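Local coordinates for protein pyruvate kinase 1 (Trypanosoma brucei brucei, PDB 4KCT) that catalyses the last step of glycolysis, phosphoryl transfer from phosphoenolpyruvate to ADP giving pyruvate and ATP, and also has an intrinsic decarboxylase activity, at residues A82-G87 with I237-N242. Numbering follows the deposited sequence.
Sequences ALDTKG and ISKIEN. With K (potassium ion), chain D; MG (magnesium ion), chain C; PYR (pyruvic acid), chain E.
D84 and K239 meet as a buried salt bridge, their side chains crossing at about a right angle. The ammonium NZ of K239 donates to the syn lone pair of D84 OD1 at 2.8 Å, while its bond to D84 OD2, at 3.2 Å, is weak. Aspartate suits this place because its two oxygens can serve several cations at once: D84 OD1 also binds the potassium ion at 2.7 Å. With CG anti to the backbone N (chi1 -172°), the carboxylate reaches the potassium ion, which T85 O also binds at 2.8 Å; N52 and S54 complete the protein's share of this site. R50 forms a salt bridge with D84 OD2, so both carboxylate oxygens are engaged.

The two residues stand at the C-terminal ends of the third and fifth strands of the (beta/alpha)8 barrel, where TIM-barrel enzymes carry their active sites. Lysine supplies the length needed to span from one strand to the other. Its chain bends at chi3 (50°), and NZ ends up between D84 and the ligand, donating to the keto oxygen O3 of pyruvate at 2.9 Å. That oxygen is also a ligand of the magnesium ion, so the lysine and the metal grip the same keto group.

E241, just past the strand end, suits its place because its chain, extended beyond CG, carries the carboxylate to the metal: OE1 binds magnesium at 2.0 Å, alongside D265, and OE2 is left to accept hydrogen bonds. These come from a metal-bound water, 2.6 Å from E241 OE2, and from the backbone N of F213, which together restrict rotation of the carboxylate.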
loop_
_atom_site.group_PDB
_atom_site.type_symbol
_atom_site.label_atom_id
_atom_site.label_comp_id
_atom_site.label_asym_id
_atom_site.label_seq_id
_atom_site.Cartn_x
_atom_site.Cartn_y
_atom_site.Cartn_z
ATOM N N ALA A 82 2.702 40.778 10.697
ATOM C CA ALA A 82 1.419 40.513 10.053
ATOM C C ALA A 82 0.384 41.522 10.490
ATOM O O ALA A 82 0.242 41.797 11.677
ATOM C CB ALA A 82 0.930 39.075 10.371
ATOM N N LEU A 83 -0.437 41.965 9.542
ATOM C CA LEU A 83 -1.536 42.875 9.841
ATOM C C LEU A 83 -2.852 42.104 9.693
ATOM O O LEU A 83 -3.169 41.619 8.610
ATOM C CB LEU A 83 -1.495 44.086 8.885
ATOM C CG LEU A 83 -2.461 45.245 9.203
ATOM C CD1 LEU A 83 -2.015 46.527 8.508
ATOM C CD2 LEU A 83 -3.908 44.886 8.827
ATOM N N ASP A 84 -3.555 41.895 10.809
ATOM C CA ASP A 84 -4.795 41.098 10.799
ATOM C C ASP A 84 -6.001 42.045 10.757
ATOM O O ASP A 84 -6.207 42.813 11.687
ATOM C CB ASP A 84 -4.838 40.183 12.052
ATOM C CG ASP A 84 -6.002 39.184 12.031
ATOM O OD1 ASP A 84 -7.149 39.617 11.810
ATOM O OD2 ASP A 84 -5.781 37.963 12.295
ATOM N N THR A 85 -6.745 42.048 9.645
ATOM C CA THR A 85 -7.742 43.113 9.411
ATOM C C THR A 85 -8.953 42.965 10.334
ATOM O O THR A 85 -9.289 41.863 10.785
ATOM C CB THR A 85 -8.232 43.132 7.945
ATOM O OG1 THR A 85 -8.842 41.879 7.650
ATOM C CG2 THR A 85 -7.050 43.354 7.003
ATOM N N LYS A 86 -9.626 44.069 10.600
ATOM C CA LYS A 86 -10.914 44.017 11.299
ATOM C C LYS A 86 -11.946 43.222 10.474
ATOM O O LYS A 86 -12.582 42.332 10.977
ATOM C CB LYS A 86 -11.439 45.446 11.568
ATOM C CG LYS A 86 -12.570 45.503 12.586
ATOM C CD LYS A 86 -13.038 46.949 12.785
ATOM C CE LYS A 86 -13.625 47.171 14.167
ATOM N NZ LYS A 86 -14.541 46.065 14.549
ATOM N N GLY A 87 -12.092 43.555 9.203
ATOM C CA GLY A 87 -12.974 42.793 8.341
ATOM C C GLY A 87 -14.429 43.213 8.495
ATOM O O GLY A 87 -14.741 44.136 9.249
ATOM N N ILE A 237 -2.740 36.039 3.517
ATOM C CA ILE A 237 -3.130 34.826 4.205
ATOM C C ILE A 237 -4.633 34.935 4.453
ATOM O O ILE A 237 -5.082 35.799 5.227
ATOM C CB ILE A 237 -2.393 34.679 5.568
ATOM C CG1 ILE A 237 -0.864 34.737 5.400
ATOM C CG2 ILE A 237 -2.802 33.371 6.281
ATOM C CD1 ILE A 237 -0.328 33.798 4.338
ATOM N N SER A 238 -5.427 34.112 3.763
ATOM C CA SER A 238 -6.876 34.255 3.863
ATOM C C SER A 238 -7.377 33.542 5.101
ATOM O O SER A 238 -7.025 32.380 5.333
ATOM C CB SER A 238 -7.554 33.688 2.608
ATOM O OG SER A 238 -7.252 34.515 1.487
ATOM N N LYS A 239 -8.180 34.235 5.917
ATOM C CA LYS A 239 -8.731 33.611 7.118
ATOM C C LYS A 239 -10.074 32.997 6.800
ATOM O O LYS A 239 -10.951 33.647 6.226
ATOM C CB LYS A 239 -8.875 34.619 8.257
ATOM C CG LYS A 239 -7.554 35.325 8.580
ATOM C CD LYS A 239 -7.770 36.512 9.530
ATOM C CE LYS A 239 -8.601 36.134 10.744
ATOM N NZ LYS A 239 -8.826 37.347 11.595
ATOM N N ILE A 240 -10.164 31.700 7.024
ATOM C CA ILE A 240 -11.402 30.969 6.802
ATOM C C ILE A 240 -12.224 30.985 8.096
ATOM O O ILE A 240 -11.822 30.381 9.111
ATOM C CB ILE A 240 -11.082 29.512 6.407
ATOM C CG1 ILE A 240 -10.159 29.489 5.194
ATOM C CG2 ILE A 240 -12.370 28.684 6.188
ATOM C CD1 ILE A 240 -10.749 30.157 3.952
ATOM N N GLU A 241 -13.385 31.646 8.060
ATOM C CA GLU A 241 -14.105 31.941 9.286
ATOM C C GLU A 241 -15.578 31.553 9.243
ATOM O O GLU A 241 -16.301 31.829 10.198
ATOM C CB GLU A 241 -13.998 33.444 9.639
ATOM C CG GLU A 241 -12.617 34.025 9.498
ATOM C CD GLU A 241 -12.381 35.193 10.445
ATOM O OE1 GLU A 241 -12.391 34.973 11.680
ATOM O OE2 GLU A 241 -12.030 36.276 9.963
ATOM N N ASN A 242 -16.045 31.023 8.107
ATOM C CA ASN A 242 -17.464 30.663 7.966
ATOM C C ASN A 242 -17.656 29.610 6.885
ATOM O O ASN A 242 -16.670 29.150 6.279
ATOM C CB ASN A 242 -18.340 31.922 7.675
ATOM C CG ASN A 242 -18.361 32.307 6.187
ATOM O OD1 ASN A 242 -17.366 32.139 5.466
ATOM N ND2 ASN A 242 -19.489 32.881 5.738
HETATM K K K D . -8.886 40.943 13.349
HETATM MG MG MG C . -11.999 35.870 13.408
HETATM C C PYR E . -10.678 33.857 14.767
HETATM O O PYR E . -10.283 32.785 15.302
HETATM O OXT PYR E . -11.902 34.016 14.498
HETATM C CA PYR E . -9.682 34.883 14.328
HETATM O O3 PYR E . -10.064 35.957 13.829
HETATM C CB PYR E . -8.211 34.561 14.389
HETATM O O HOH W 1 -11.361 40.359 12.753
HETATM O O HOH W 2 -12.219 37.732 12.054
HETATM O O HOH W 3 -12.035 37.247 15.035
HETATM O O HOH W 4 -9.453 38.546 14.876
#